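Local coordinates for glutamine amidotransferase type-2 domain-containing protein (Pseudomonas aeruginosa PAO1, PDB 1TE5) that is a predicted class-II glutamine amidotransferase of the Ntn-hydrolase type, probably releasing ammonia from glutamine for an acceptor that is not known, at residues F17-L22 and L63-P68; P31-W36 and S55-V60; W103-N108 and A172-G177; V156-C161 and W179-C184; I191-P196 and D219-I224. All coordinates share one frame; numbering follows the deposited sequence.

Interaction 1. Residues F17-L22 and L63-P68; sequences FSFTGL and LVQRFP
Gln65, near the C-terminal end of helix 59-66, lies against the last residues of strand 12-19. This is helix-on-strand packing at the margin of an Ntn-hydrolase fold. CG of Gln65 sits anti to its carbonyl carbon (chi1 -60°), and the chain runs on extended from there. Gln65 CG rests 3.2 Å from Phe17 O. Farther out, Gln65 OE1 comes 3.2 Å from Ser18 CA. Gln65 NE2 touches Phe19 CB at 3.5 Å and meets the Phe19 ring at its edge. The amide plane is turned 60° from that ring. Val64 adds the apolar part, with CG2 4.1 Å from Phe19 CE2. Val64 and Phe19 both pack against Trp36 of strand 35-42, and Val64 also packs on Ile38. The amide rotation of Gln65 is held at its nitrogen. NE2 donates to Ala61 O one turn back in the helix. Gln65 NE2 also donates to a water 3.0 Å away, and that water gives a proton to Phe19 O at 2.8 Å.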
# COMPACT_ATOMS: atom_id res chain seq x y z
N PHE A 17 -8.25 1.75 -16.00
CA PHE A 17 -8.24 3.18 -15.76
C PHE A 17 -7.34 3.77 -16.82
O PHE A 17 -6.23 3.29 -17.03
CB PHE A 17 -7.69 3.52 -14.39
CG PHE A 17 -8.66 3.32 -13.28
CD1 PHE A 17 -8.89 2.05 -12.77
CD2 PHE A 17 -9.36 4.41 -12.74
CE1 PHE A 17 -9.80 1.85 -11.73
CE2 PHE A 17 -10.27 4.22 -11.70
CZ PHE A 17 -10.49 2.94 -11.19
N SER A 18 -7.84 4.80 -17.49
CA SER A 18 -7.08 5.50 -18.50
C SER A 18 -7.13 6.97 -18.14
O SER A 18 -8.17 7.61 -18.25
CB SER A 18 -7.69 5.30 -19.89
OG SER A 18 -7.54 3.97 -20.36
N PHE A 19 -6.04 7.47 -17.56
CA PHE A 19 -5.95 8.89 -17.24
C PHE A 19 -5.55 9.59 -18.54
O PHE A 19 -4.56 9.19 -19.18
CB PHE A 19 -4.90 9.16 -16.17
CG PHE A 19 -5.37 8.87 -14.79
CD1 PHE A 19 -5.94 9.88 -14.02
CD2 PHE A 19 -5.25 7.59 -14.25
CE1 PHE A 19 -6.40 9.62 -12.72
CE2 PHE A 19 -5.70 7.32 -12.95
CZ PHE A 19 -6.27 8.33 -12.19
N THR A 20 -6.37 10.53 -19.00
CA THR A 20 -6.02 11.26 -20.20
C THR A 20 -4.76 12.05 -19.82
O THR A 20 -4.73 12.69 -18.76
CB THR A 20 -7.14 12.26 -20.65
OG1 THR A 20 -8.31 11.54 -21.06
CG2 THR A 20 -6.66 13.13 -21.83
N GLY A 21 -3.72 11.93 -20.64
CA GLY A 21 -2.48 12.66 -20.37
C GLY A 21 -2.75 14.15 -20.25
O GLY A 21 -3.72 14.65 -20.82
N LEU A 22 -1.93 14.84 -19.47
CA LEU A 22 -2.07 16.28 -19.27
C LEU A 22 -2.18 17.06 -20.60
O LEU A 22 -1.63 16.64 -21.62
CB LEU A 22 -0.86 16.80 -18.49
CG LEU A 22 -0.55 16.12 -17.16
CD1 LEU A 22 0.82 16.53 -16.69
CD2 LEU A 22 -1.61 16.50 -16.16
N LEU A 63 1.56 3.45 -13.67
CA LEU A 63 1.45 2.14 -13.04
C LEU A 63 0.02 1.61 -12.98
O LEU A 63 -0.22 0.45 -13.29
CB LEU A 63 2.10 2.17 -11.66
CG LEU A 63 3.44 1.44 -11.49
CD1 LEU A 63 3.21 -0.05 -11.53
CD2 LEU A 63 4.43 1.87 -12.56
N VAL A 64 -0.94 2.44 -12.55
CA VAL A 64 -2.34 2.00 -12.48
C VAL A 64 -2.87 1.61 -13.85
O VAL A 64 -3.69 0.69 -13.96
CB VAL A 64 -3.30 3.10 -11.98
CG1 VAL A 64 -3.46 3.02 -10.50
CG2 VAL A 64 -2.84 4.46 -12.44
N GLN A 65 -2.45 2.34 -14.87
CA GLN A 65 -2.88 2.09 -16.23
C GLN A 65 -2.26 0.86 -16.88
O GLN A 65 -2.91 0.21 -17.70
CB GLN A 65 -2.62 3.31 -17.10
CG GLN A 65 -3.35 4.55 -16.63
CD GLN A 65 -3.32 5.66 -17.65
OE1 GLN A 65 -3.90 5.55 -18.74
NE2 GLN A 65 -2.61 6.73 -17.32
N ARG A 66 -1.01 0.54 -16.54
CA ARG A 66 -0.35 -0.63 -17.13
C ARG A 66 -0.63 -1.97 -16.42
O ARG A 66 -0.39 -3.05 -16.98
CB ARG A 66 1.15 -0.39 -17.31
CG ARG A 66 1.92 -0.00 -16.06
CD ARG A 66 3.35 0.45 -16.39
NE ARG A 66 4.21 -0.65 -16.83
CZ ARG A 66 5.53 -0.71 -16.63
NH1 ARG A 66 6.23 -1.75 -17.07
NH2 ARG A 66 6.16 0.28 -15.99
N PHE A 67 -1.15 -1.90 -15.21
CA PHE A 67 -1.45 -3.08 -14.41
C PHE A 67 -2.80 -3.70 -14.78
O PHE A 67 -3.83 -3.04 -14.73
CB PHE A 67 -1.45 -2.71 -12.92
CG PHE A 67 -1.67 -3.89 -11.99
CD1 PHE A 67 -0.60 -4.63 -11.51
CD2 PHE A 67 -2.96 -4.26 -11.62
CE1 PHE A 67 -0.81 -5.73 -10.67
CE2 PHE A 67 -3.17 -5.35 -10.78
CZ PHE A 67 -2.10 -6.09 -10.31
N PRO A 68 -2.80 -4.98 -15.19
CA PRO A 68 -4.09 -5.61 -15.53
C PRO A 68 -4.83 -5.85 -14.21
O PRO A 68 -4.50 -6.77 -13.48
CB PRO A 68 -3.67 -6.93 -16.18
CG PRO A 68 -2.32 -6.62 -16.75
CD PRO A 68 -1.69 -5.83 -15.63
O HOH W 1 -5.92 -0.51 -15.29
O HOH W 2 -1.73 8.93 -19.21

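Interaction 2. Residues P31-W36 and S55-V60; sequences PHRDGW and SVDSEV
The backbones meet at His32 and Ser55, whose CA atoms are 4.0 Å apart, and then spread to 10.2 Å between the CA atoms of Trp36 and Val60. At the close end Pro31 O faces Ser55 O, and both are acceptors. Ser55 CA makes a CA-H...O contact with the same Pro31 O. In the middle Arg33 forms a salt bridge, NH1 to Asp57 OD2 at 2.6 Å. As a hydrogen bond it is weak, because the N-H...O angle is only 123°. The two side chains meet at about a right angle, with guanidinium and carboxylate planes 45° apart. Arg33 leaves the backbone with CG anti to N (chi1 179°) and bends at chi3. Arg33 NE donates to a water 3.2 Å away. That water also accepts from Ser58 N and donates to Val56 O, both at 2.7 Å. At the wide end Trp36 and Val60 meet tip to tip, CH2 to CG2 at 3.8 Å. Val60 O lies at the indole edge, 3.3 Å from Trp36 CH2. These contacts hold together the chains that enter and leave the antiparallel beta hairpin of strands 35-42 and 45-51.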
# COMPACT_ATOMS: atom_id res chain seq x y z
N PRO A 31 -1.67 22.20 -16.94
CA PRO A 31 -0.27 21.81 -16.77
C PRO A 31 -0.18 20.85 -15.57
O PRO A 31 0.70 20.00 -15.51
CB PRO A 31 0.41 23.15 -16.50
CG PRO A 31 -0.63 23.92 -15.77
CD PRO A 31 -1.86 23.62 -16.59
N HIS A 32 -1.17 20.90 -14.68
CA HIS A 32 -1.19 20.04 -13.49
C HIS A 32 -2.31 18.99 -13.50
O HIS A 32 -3.19 19.02 -14.35
CB HIS A 32 -1.36 20.89 -12.24
CG HIS A 32 -2.78 21.24 -11.95
ND1 HIS A 32 -3.63 21.74 -12.92
CD2 HIS A 32 -3.52 21.10 -10.83
CE1 HIS A 32 -4.84 21.89 -12.40
NE2 HIS A 32 -4.80 21.51 -11.13
N ARG A 33 -2.31 18.13 -12.48
CA ARG A 33 -3.30 17.07 -12.29
C ARG A 33 -3.69 16.96 -10.82
O ARG A 33 -2.83 17.03 -9.94
CB ARG A 33 -2.74 15.71 -12.73
CG ARG A 33 -3.70 14.55 -12.52
CD ARG A 33 -3.02 13.21 -12.77
NE ARG A 33 -2.39 13.15 -14.08
CZ ARG A 33 -3.04 12.91 -15.21
NH1 ARG A 33 -2.39 12.89 -16.36
NH2 ARG A 33 -4.34 12.67 -15.19
N ASP A 34 -4.98 16.84 -10.56
CA ASP A 34 -5.47 16.71 -9.20
C ASP A 34 -5.19 15.33 -8.64
O ASP A 34 -5.28 14.32 -9.35
CB ASP A 34 -6.98 16.98 -9.13
CG ASP A 34 -7.32 18.44 -8.93
OD1 ASP A 34 -8.51 18.79 -9.10
OD2 ASP A 34 -6.43 19.23 -8.57
N GLY A 35 -4.91 15.29 -7.35
CA GLY A 35 -4.62 14.03 -6.65
C GLY A 35 -5.64 12.91 -6.82
O GLY A 35 -6.85 13.15 -6.93
N TRP A 36 -5.16 11.67 -6.82
CA TRP A 36 -6.04 10.52 -7.00
C TRP A 36 -5.59 9.31 -6.19
O TRP A 36 -4.46 9.27 -5.70
CB TRP A 36 -6.09 10.14 -8.49
CG TRP A 36 -4.73 9.83 -9.04
CD1 TRP A 36 -3.78 10.73 -9.43
CD2 TRP A 36 -4.14 8.54 -9.19
NE1 TRP A 36 -2.63 10.08 -9.80
CE2 TRP A 36 -2.82 8.73 -9.66
CE3 TRP A 36 -4.59 7.23 -8.96
CZ2 TRP A 36 -1.95 7.68 -9.90
CZ3 TRP A 36 -3.72 6.18 -9.20
CH2 TRP A 36 -2.42 6.41 -9.67
N SER A 55 2.39 18.00 -11.52
CA SER A 55 2.57 18.87 -12.69
C SER A 55 3.14 18.12 -13.85
O SER A 55 3.49 18.68 -14.89
CB SER A 55 3.26 20.18 -12.36
OG SER A 55 2.57 21.04 -11.45
N VAL A 56 3.26 16.79 -13.64
CA VAL A 56 3.81 15.90 -14.64
C VAL A 56 3.00 14.59 -14.65
O VAL A 56 2.17 14.37 -13.75
CB VAL A 56 5.28 15.62 -14.18
CG1 VAL A 56 5.74 14.22 -14.54
CG2 VAL A 56 6.22 16.65 -14.79
N ASP A 57 3.14 13.79 -15.70
CA ASP A 57 2.47 12.49 -15.76
C ASP A 57 3.40 11.53 -15.03
O ASP A 57 4.36 11.02 -15.61
CB ASP A 57 2.25 12.05 -17.22
CG ASP A 57 0.85 12.35 -17.73
OD1 ASP A 57 0.71 13.11 -18.71
OD2 ASP A 57 -0.12 11.81 -17.16
N SER A 58 3.14 11.32 -13.74
CA SER A 58 3.98 10.46 -12.90
C SER A 58 4.02 8.97 -13.24
O SER A 58 3.25 8.48 -14.07
CB SER A 58 3.62 10.66 -11.43
OG SER A 58 2.28 10.28 -11.18
N GLU A 59 4.97 8.26 -12.61
CA GLU A 59 5.16 6.83 -12.81
C GLU A 59 4.03 6.02 -12.17
O GLU A 59 3.68 4.95 -12.65
CB GLU A 59 6.51 6.38 -12.23
CG GLU A 59 7.04 5.06 -12.81
CD GLU A 59 7.52 5.20 -14.25
OE1 GLU A 59 8.40 6.07 -14.50
OE2 GLU A 59 7.03 4.45 -15.13
N VAL A 60 3.52 6.51 -11.04
CA VAL A 60 2.42 5.85 -10.34
C VAL A 60 1.13 5.97 -11.17
O VAL A 60 0.27 5.09 -11.14
CB VAL A 60 2.20 6.48 -8.95
CG1 VAL A 60 1.96 7.96 -9.07
CG2 VAL A 60 1.03 5.81 -8.23
O HOH W 3 0.61 12.25 -13.36

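Interaction 3. Residues W103-N108 and A172-G177; sequences WTFAHN and ALISDG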
# COMPACT_ATOMS: atom_id res chain seq x y z
N TRP A 103 -8.40 -2.58 5.97
CA TRP A 103 -9.54 -1.71 5.78
C TRP A 103 -9.15 -0.58 4.85
O TRP A 103 -8.06 -0.02 4.98
CB TRP A 103 -10.04 -1.14 7.11
CG TRP A 103 -10.93 -2.07 7.86
CD1 TRP A 103 -10.68 -3.38 8.17
CD2 TRP A 103 -12.22 -1.77 8.41
NE1 TRP A 103 -11.73 -3.91 8.89
CE2 TRP A 103 -12.68 -2.94 9.05
CE3 TRP A 103 -13.02 -0.63 8.44
CZ2 TRP A 103 -13.91 -3.00 9.71
CZ3 TRP A 103 -14.24 -0.68 9.09
CH2 TRP A 103 -14.67 -1.86 9.72
N THR A 104 -10.06 -0.20 3.95
CA THR A 104 -9.81 0.88 3.00
C THR A 104 -10.87 1.96 3.20
O THR A 104 -12.05 1.66 3.38
CB THR A 104 -9.82 0.33 1.54
OG1 THR A 104 -8.69 -0.54 1.34
CG2 THR A 104 -9.71 1.47 0.54
N PHE A 105 -10.45 3.22 3.20
CA PHE A 105 -11.36 4.34 3.42
C PHE A 105 -11.16 5.51 2.45
O PHE A 105 -10.04 5.93 2.17
CB PHE A 105 -11.15 4.82 4.86
CG PHE A 105 -12.00 5.99 5.28
CD1 PHE A 105 -13.23 5.81 5.87
CD2 PHE A 105 -11.51 7.29 5.16
CE1 PHE A 105 -13.97 6.90 6.35
CE2 PHE A 105 -12.24 8.39 5.63
CZ PHE A 105 -13.47 8.18 6.23
N ALA A 106 -12.26 6.03 1.92
CA ALA A 106 -12.22 7.17 1.02
C ALA A 106 -13.33 8.11 1.44
O ALA A 106 -14.48 7.69 1.62
CB ALA A 106 -12.40 6.71 -0.41
N HIS A 107 -12.99 9.38 1.63
CA HIS A 107 -13.95 10.39 2.05
C HIS A 107 -13.96 11.64 1.16
O HIS A 107 -12.91 12.18 0.79
CB HIS A 107 -13.61 10.77 3.49
CG HIS A 107 -14.22 12.07 3.92
ND1 HIS A 107 -13.53 13.04 4.61
CD2 HIS A 107 -15.47 12.56 3.74
CE1 HIS A 107 -14.32 14.07 4.85
NE2 HIS A 107 -15.51 13.80 4.33
N ASN A 108 -15.16 12.07 0.79
CA ASN A 108 -15.34 13.26 -0.02
C ASN A 108 -16.16 14.23 0.81
O ASN A 108 -17.23 13.89 1.30
CB ASN A 108 -16.10 12.92 -1.30
CG ASN A 108 -16.47 14.16 -2.10
OD1 ASN A 108 -17.64 14.48 -2.28
ND2 ASN A 108 -15.45 14.87 -2.57
N ALA A 172 -18.64 8.76 2.20
CA ALA A 172 -17.53 7.84 2.41
C ALA A 172 -17.72 6.44 1.87
O ALA A 172 -18.84 6.00 1.63
CB ALA A 172 -17.19 7.78 3.90
N LEU A 173 -16.60 5.77 1.63
CA LEU A 173 -16.58 4.40 1.16
C LEU A 173 -15.61 3.67 2.09
O LEU A 173 -14.49 4.14 2.33
CB LEU A 173 -16.06 4.31 -0.28
CG LEU A 173 -16.75 5.13 -1.38
CD1 LEU A 173 -16.03 4.86 -2.69
CD2 LEU A 173 -18.23 4.78 -1.47
N ILE A 174 -16.06 2.55 2.65
CA ILE A 174 -15.23 1.76 3.56
C ILE A 174 -15.35 0.29 3.17
O ILE A 174 -16.41 -0.16 2.74
CB ILE A 174 -15.68 1.97 5.02
CG1 ILE A 174 -15.68 3.46 5.35
CG2 ILE A 174 -14.74 1.22 5.95
CD1 ILE A 174 -16.39 3.81 6.61
N SER A 175 -14.27 -0.46 3.36
CA SER A 175 -14.31 -1.85 2.99
C SER A 175 -13.25 -2.61 3.74
O SER A 175 -12.26 -2.02 4.17
CB SER A 175 -14.08 -1.99 1.49
OG SER A 175 -13.97 -3.34 1.08
N ASP A 176 -13.52 -3.87 4.03
CA ASP A 176 -12.50 -4.71 4.63
C ASP A 176 -12.04 -5.77 3.60
O ASP A 176 -11.37 -6.75 3.95
CB ASP A 176 -13.13 -5.42 5.84
CG ASP A 176 -14.00 -6.63 5.52
OD1 ASP A 176 -14.54 -6.74 4.40
OD2 ASP A 176 -14.16 -7.49 6.42
N GLY A 177 -12.45 -5.56 2.35
CA GLY A 177 -12.09 -6.48 1.28
C GLY A 177 -13.24 -7.40 0.91
O GLY A 177 -13.20 -8.03 -0.14
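Trp103 carries Asp176 CB over one indole face, in a CH-pi contact 4.0 Å from the centroid of the five-membered ring. The Asp176 carboxylate plane stands 86° from the ring. Ile174 CG2 touches the six-membered ring, 3.5 Å from Trp103 CE3. The edge of the Phe105 ring takes the other branch of Ile174, with CG1 3.4 Å from Phe105 CD1 and Ile174 CD1 in the ring plane. Ile174 CG2 is anti to its backbone N and CG1 is anti to the carbonyl carbon (chi1 -54°), which splits its branches between the two rings. The strands run antiparallel. Thr104 pairs with Ser175, and Ala106 with Leu173, each through two N-H...O bonds; Thr104 N to Ser175 O is 2.9 Å. Phe105, His107, Ala172 and Ile174 share a face, where Ile174 packs on helix 128-143. The face of Thr104, Ala106, Leu173 and Ser175 meets strands 4-9 and 73-80 of the other sheet. This fits the four-layer Ntn fold. Ser175 OG accepts from Gly177 N in an ST turn and bonds to Trp179 O; Asp176 OD1 accepts from Asp178 N. Backbone bonds thus hold the strands together, while the buried side chains on either face meet mainly through carbon.

Interaction 4. Residues V156-C161 and W179-C184; sequences VLISAC and WLFTFC
Leu157 O accepts a helical bond from Cys161 N at 3.1 Å; these residues are one turn apart, and both face strand 180-183. Helix 150-165 here packs on a beta sheet, as the outer helices do in the four-layer Ntn-hydrolase fold. The helix and strand segments run 30° apart, with axes 10.2 Å from each other. No hydrogen bond crosses between them. Leu157 sends CD1 over one face of Phe181, 4.1 Å from the ring centroid and displaced toward the rim. The two side chains overlap while running opposite ways. The same Leu157 CD1 reaches Trp179 CH2 more loosely, at 4.5 Å. Cys161 sits between two rings. Its CB lies over the centre of the Phe183 ring, 3.4 Å from the centroid and 10° off the normal, a close CH-pi contact. Phe183 CG is anti to its backbone N (chi1 -173°). Leu136 of helix 128-143 packs on Leu157, and Phe170 touches both Cys161 and Phe183. The cysteine sulfur makes two sulfur-aromatic contacts. Cys161 SG is over the Phe183 face at 4.2 Å from the centroid, and it lies in the plane of Phe181 at the ring edge, 3.7 Å from Phe181 CE1.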
# COMPACT_ATOMS: atom_id res chain seq x y z
N VAL A 156 -22.17 0.49 14.60
CA VAL A 156 -21.10 1.41 14.97
C VAL A 156 -20.65 2.24 13.78
O VAL A 156 -20.27 3.40 13.94
CB VAL A 156 -19.90 0.68 15.63
CG1 VAL A 156 -19.37 -0.38 14.74
CG2 VAL A 156 -18.81 1.67 15.96
N LEU A 157 -20.70 1.66 12.58
CA LEU A 157 -20.31 2.36 11.35
C LEU A 157 -21.27 3.51 11.09
O LEU A 157 -20.84 4.63 10.81
CB LEU A 157 -20.36 1.41 10.15
CG LEU A 157 -19.38 0.25 10.08
CD1 LEU A 157 -19.61 -0.55 8.80
CD2 LEU A 157 -17.96 0.77 10.13
N ILE A 158 -22.56 3.20 11.13
CA ILE A 158 -23.63 4.17 10.90
C ILE A 158 -23.59 5.30 11.92
O ILE A 158 -23.83 6.46 11.59
CB ILE A 158 -25.01 3.48 11.00
CG1 ILE A 158 -25.04 2.22 10.14
CG2 ILE A 158 -26.12 4.44 10.57
CD1 ILE A 158 -26.18 1.30 10.46
N SER A 159 -23.32 4.93 13.17
CA SER A 159 -23.26 5.89 14.26
C SER A 159 -22.20 6.95 14.02
O SER A 159 -22.47 8.14 14.10
CB SER A 159 -22.98 5.17 15.57
OG SER A 159 -24.07 4.34 15.94
N ALA A 160 -20.98 6.49 13.75
CA ALA A 160 -19.85 7.38 13.52
C ALA A 160 -20.10 8.30 12.32
O ALA A 160 -19.79 9.49 12.37
CB ALA A 160 -18.58 6.58 13.31
N CYS A 161 -20.65 7.74 11.25
CA CYS A 161 -20.94 8.51 10.05
C CYS A 161 -21.95 9.60 10.35
O CYS A 161 -21.83 10.73 9.84
CB CYS A 161 -21.45 7.60 8.94
SG CYS A 161 -20.16 6.62 8.13
N TRP A 179 -17.08 -6.77 2.09
CA TRP A 179 -18.16 -5.85 1.85
C TRP A 179 -17.64 -4.45 1.57
O TRP A 179 -16.50 -4.12 1.90
CB TRP A 179 -19.09 -5.82 3.07
CG TRP A 179 -18.34 -5.77 4.37
CD1 TRP A 179 -18.02 -6.84 5.16
CD2 TRP A 179 -17.77 -4.61 4.99
NE1 TRP A 179 -17.27 -6.41 6.24
CE2 TRP A 179 -17.11 -5.05 6.16
CE3 TRP A 179 -17.75 -3.25 4.67
CZ2 TRP A 179 -16.43 -4.17 7.00
CZ3 TRP A 179 -17.07 -2.38 5.51
CH2 TRP A 179 -16.42 -2.85 6.66
N LEU A 180 -18.51 -3.62 1.03
CA LEU A 180 -18.16 -2.25 0.72
C LEU A 180 -19.25 -1.38 1.29
O LEU A 180 -20.37 -1.37 0.79
CB LEU A 180 -18.07 -2.07 -0.80
CG LEU A 180 -17.80 -0.70 -1.42
CD1 LEU A 180 -16.83 0.10 -0.58
CD2 LEU A 180 -17.24 -0.90 -2.80
N PHE A 181 -18.95 -0.72 2.40
CA PHE A 181 -19.88 0.16 3.07
C PHE A 181 -19.90 1.52 2.37
O PHE A 181 -18.86 2.10 2.08
CB PHE A 181 -19.49 0.33 4.53
CG PHE A 181 -20.40 1.23 5.32
CD1 PHE A 181 -19.94 2.45 5.79
CD2 PHE A 181 -21.69 0.84 5.62
CE1 PHE A 181 -20.76 3.28 6.54
CE2 PHE A 181 -22.53 1.66 6.37
CZ PHE A 181 -22.06 2.88 6.84
N THR A 182 -21.10 2.04 2.08
CA THR A 182 -21.21 3.39 1.49
C THR A 182 -22.08 4.24 2.42
O THR A 182 -22.96 3.75 3.14
CB THR A 182 -21.86 3.48 0.08
OG1 THR A 182 -23.27 3.29 0.16
CG2 THR A 182 -21.28 2.46 -0.81
N PHE A 183 -21.80 5.51 2.42
CA PHE A 183 -22.52 6.50 3.22
C PHE A 183 -22.62 7.79 2.42
O PHE A 183 -21.61 8.31 1.95
CB PHE A 183 -21.84 6.77 4.56
CG PHE A 183 -22.65 7.66 5.48
CD1 PHE A 183 -23.64 7.12 6.29
CD2 PHE A 183 -22.44 9.04 5.52
CE1 PHE A 183 -24.40 7.93 7.12
CE2 PHE A 183 -23.20 9.86 6.34
CZ PHE A 183 -24.18 9.30 7.14
N CYS A 184 -23.83 8.30 2.27
CA CYS A 184 -24.07 9.52 1.53
C CYS A 184 -24.51 10.67 2.43
O CYS A 184 -25.35 10.49 3.31
CB CYS A 184 -25.11 9.27 0.46
SG CYS A 184 -25.74 10.76 -0.32

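Interaction 5. Residues I191-P196 and D219-I224; sequences ITRRAP and DVVTVI
Ile191 and Val223 begin an antiparallel ladder that runs to Arg194 and Val220. Backbone bonds come first. Ile191 pairs with Val223, and Arg193 with Val221, each through two N-H...O bonds. Arg193 N to Val221 O is 2.9 Å. Ala195 N extends the ladder with a fifth bond to Asp219 O, also 2.9 Å. Hydroxyls form the second group. Thr192 OG1 and Thr222 OG1 lie 3.1 Å apart; Thr222 OG1 is bonded to Gly249 O. Carbon contacts follow. Thr192 CG2, anti to its backbone N, meets Val220 CG1 at 3.6 Å. Arg193 bends at chi3 (62°), and Val221 CG2 comes to the edge of its guanidinium, 3.6 Å from Arg193 NH2. Arg194 stays extended from CG to NE and turns one guanidinium face to Val220 CG1, 4.0 Å from Arg194 NH2. Charged contacts are last. Arg193 makes a cation-pi contact with Phe197, and Arg194 NH2 a salt bridge with Glu250. The ladder joins neighbouring strands 188-194 and 220-225 of the seven-stranded antiparallel sheet, part of the Ntn-hydrolase sandwich.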
# COMPACT_ATOMS: atom_id res chain seq x y z
N ILE A 191 -25.01 1.82 -9.69
CA ILE A 191 -25.70 1.08 -10.73
C ILE A 191 -25.23 -0.37 -10.74
O ILE A 191 -24.03 -0.65 -10.84
CB ILE A 191 -25.52 1.71 -12.13
CG1 ILE A 191 -26.37 0.93 -13.15
CG2 ILE A 191 -24.06 1.69 -12.57
CD1 ILE A 191 -26.42 1.56 -14.51
N THR A 192 -26.18 -1.29 -10.60
CA THR A 192 -25.86 -2.71 -10.59
C THR A 192 -26.10 -3.27 -11.97
O THR A 192 -27.13 -3.01 -12.59
CB THR A 192 -26.76 -3.47 -9.61
OG1 THR A 192 -26.78 -2.81 -8.35
CG2 THR A 192 -26.26 -4.90 -9.43
N ARG A 193 -25.15 -4.06 -12.46
CA ARG A 193 -25.25 -4.66 -13.78
C ARG A 193 -25.27 -6.17 -13.61
O ARG A 193 -24.38 -6.73 -12.99
CB ARG A 193 -24.07 -4.21 -14.65
CG ARG A 193 -24.06 -2.71 -14.91
CD ARG A 193 -22.69 -2.20 -15.34
NE ARG A 193 -22.23 -2.79 -16.60
CZ ARG A 193 -21.09 -3.48 -16.73
NH1 ARG A 193 -20.75 -3.98 -17.91
NH2 ARG A 193 -20.30 -3.68 -15.67
N ARG A 194 -26.32 -6.81 -14.12
CA ARG A 194 -26.46 -8.26 -14.01
C ARG A 194 -26.24 -8.97 -15.33
O ARG A 194 -26.76 -8.55 -16.35
CB ARG A 194 -27.84 -8.59 -13.47
CG ARG A 194 -28.04 -8.06 -12.08
CD ARG A 194 -29.49 -7.95 -11.69
NE ARG A 194 -29.60 -7.30 -10.39
CZ ARG A 194 -29.18 -7.85 -9.26
NH1 ARG A 194 -29.30 -7.18 -8.12
NH2 ARG A 194 -28.68 -9.07 -9.25
N ALA A 195 -25.49 -10.06 -15.30
CA ALA A 195 -25.21 -10.83 -16.50
C ALA A 195 -26.53 -11.30 -17.12
O ALA A 195 -27.46 -11.67 -16.41
CB ALA A 195 -24.33 -12.02 -16.19
N PRO A 196 -26.62 -11.27 -18.46
CA PRO A 196 -25.56 -10.82 -19.37
C PRO A 196 -25.52 -9.30 -19.55
O PRO A 196 -26.55 -8.62 -19.53
CB PRO A 196 -25.95 -11.50 -20.68
CG PRO A 196 -27.44 -11.35 -20.66
CD PRO A 196 -27.80 -11.71 -19.22
N ASP A 219 -22.74 -13.22 -13.29
CA ASP A 219 -22.04 -12.03 -12.84
C ASP A 219 -22.96 -10.91 -12.34
O ASP A 219 -24.05 -10.68 -12.87
CB ASP A 219 -21.18 -11.46 -13.97
CG ASP A 219 -19.93 -12.27 -14.22
OD1 ASP A 219 -19.00 -11.71 -14.83
OD2 ASP A 219 -19.87 -13.45 -13.82
N VAL A 220 -22.50 -10.22 -11.31
CA VAL A 220 -23.22 -9.09 -10.75
C VAL A 220 -22.11 -8.12 -10.34
O VAL A 220 -21.23 -8.47 -9.54
CB VAL A 220 -24.09 -9.45 -9.50
CG1 VAL A 220 -24.78 -8.20 -8.95
CG2 VAL A 220 -25.13 -10.50 -9.86
N VAL A 221 -22.10 -6.94 -10.95
CA VAL A 221 -21.10 -5.93 -10.64
C VAL A 221 -21.76 -4.57 -10.44
O VAL A 221 -22.52 -4.11 -11.28
CB VAL A 221 -19.94 -5.89 -11.69
CG1 VAL A 221 -20.20 -6.86 -12.83
CG2 VAL A 221 -19.71 -4.49 -12.21
N THR A 222 -21.46 -3.97 -9.29
CA THR A 222 -22.00 -2.67 -8.92
C THR A 222 -20.94 -1.60 -8.87
O THR A 222 -19.86 -1.80 -8.30
CB THR A 222 -22.68 -2.73 -7.56
OG1 THR A 222 -23.84 -3.56 -7.66
CG2 THR A 222 -23.08 -1.34 -7.07
N VAL A 223 -21.23 -0.46 -9.48
CA VAL A 223 -20.32 0.66 -9.50
C VAL A 223 -20.95 1.77 -8.66
O VAL A 223 -22.17 1.97 -8.72
CB VAL A 223 -20.07 1.17 -10.94
CG1 VAL A 223 -19.04 2.30 -10.93
CG2 VAL A 223 -19.62 0.02 -11.83
N ILE A 224 -20.14 2.43 -7.85
CA ILE A 224 -20.60 3.52 -6.99
C ILE A 224 -19.72 4.74 -7.31
O ILE A 224 -18.51 4.62 -7.41
CB ILE A 224 -20.45 3.15 -5.50
CG1 ILE A 224 -21.15 1.81 -5.23
CG2 ILE A 224 -21.06 4.22 -4.62
CD1 ILE A 224 -20.53 1.04 -4.11

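Interactions 1 and 2 share helix 59-66 and touch directly. Leu22 N is 3.2 Å from Asp57 OD1, probably a hydrogen bond, and Val64 CG2 packs 3.4 Å from Trp36 CH2. Both reach the second subunit. Interactions 3 and 4 have centres about 9 Å apart and use neighbouring strands of one sheet; Ala172 N probably bonds to Phe183 O at 3.0 Å. Interaction 5 belongs to the other large sheet. Ile224 joins the layers, with CD1 3.7 Å from Thr182 CG2 and CG2 4.3 Å from Leu173 CD2. Centres of interactions 2 and 4 are about 31 Å apart. In class-II relatives the nucleophile is an N-terminal cysteine, and an asparagine matching Asn108 helps form the oxyanion hole. Interaction 3 therefore probably borders the active site.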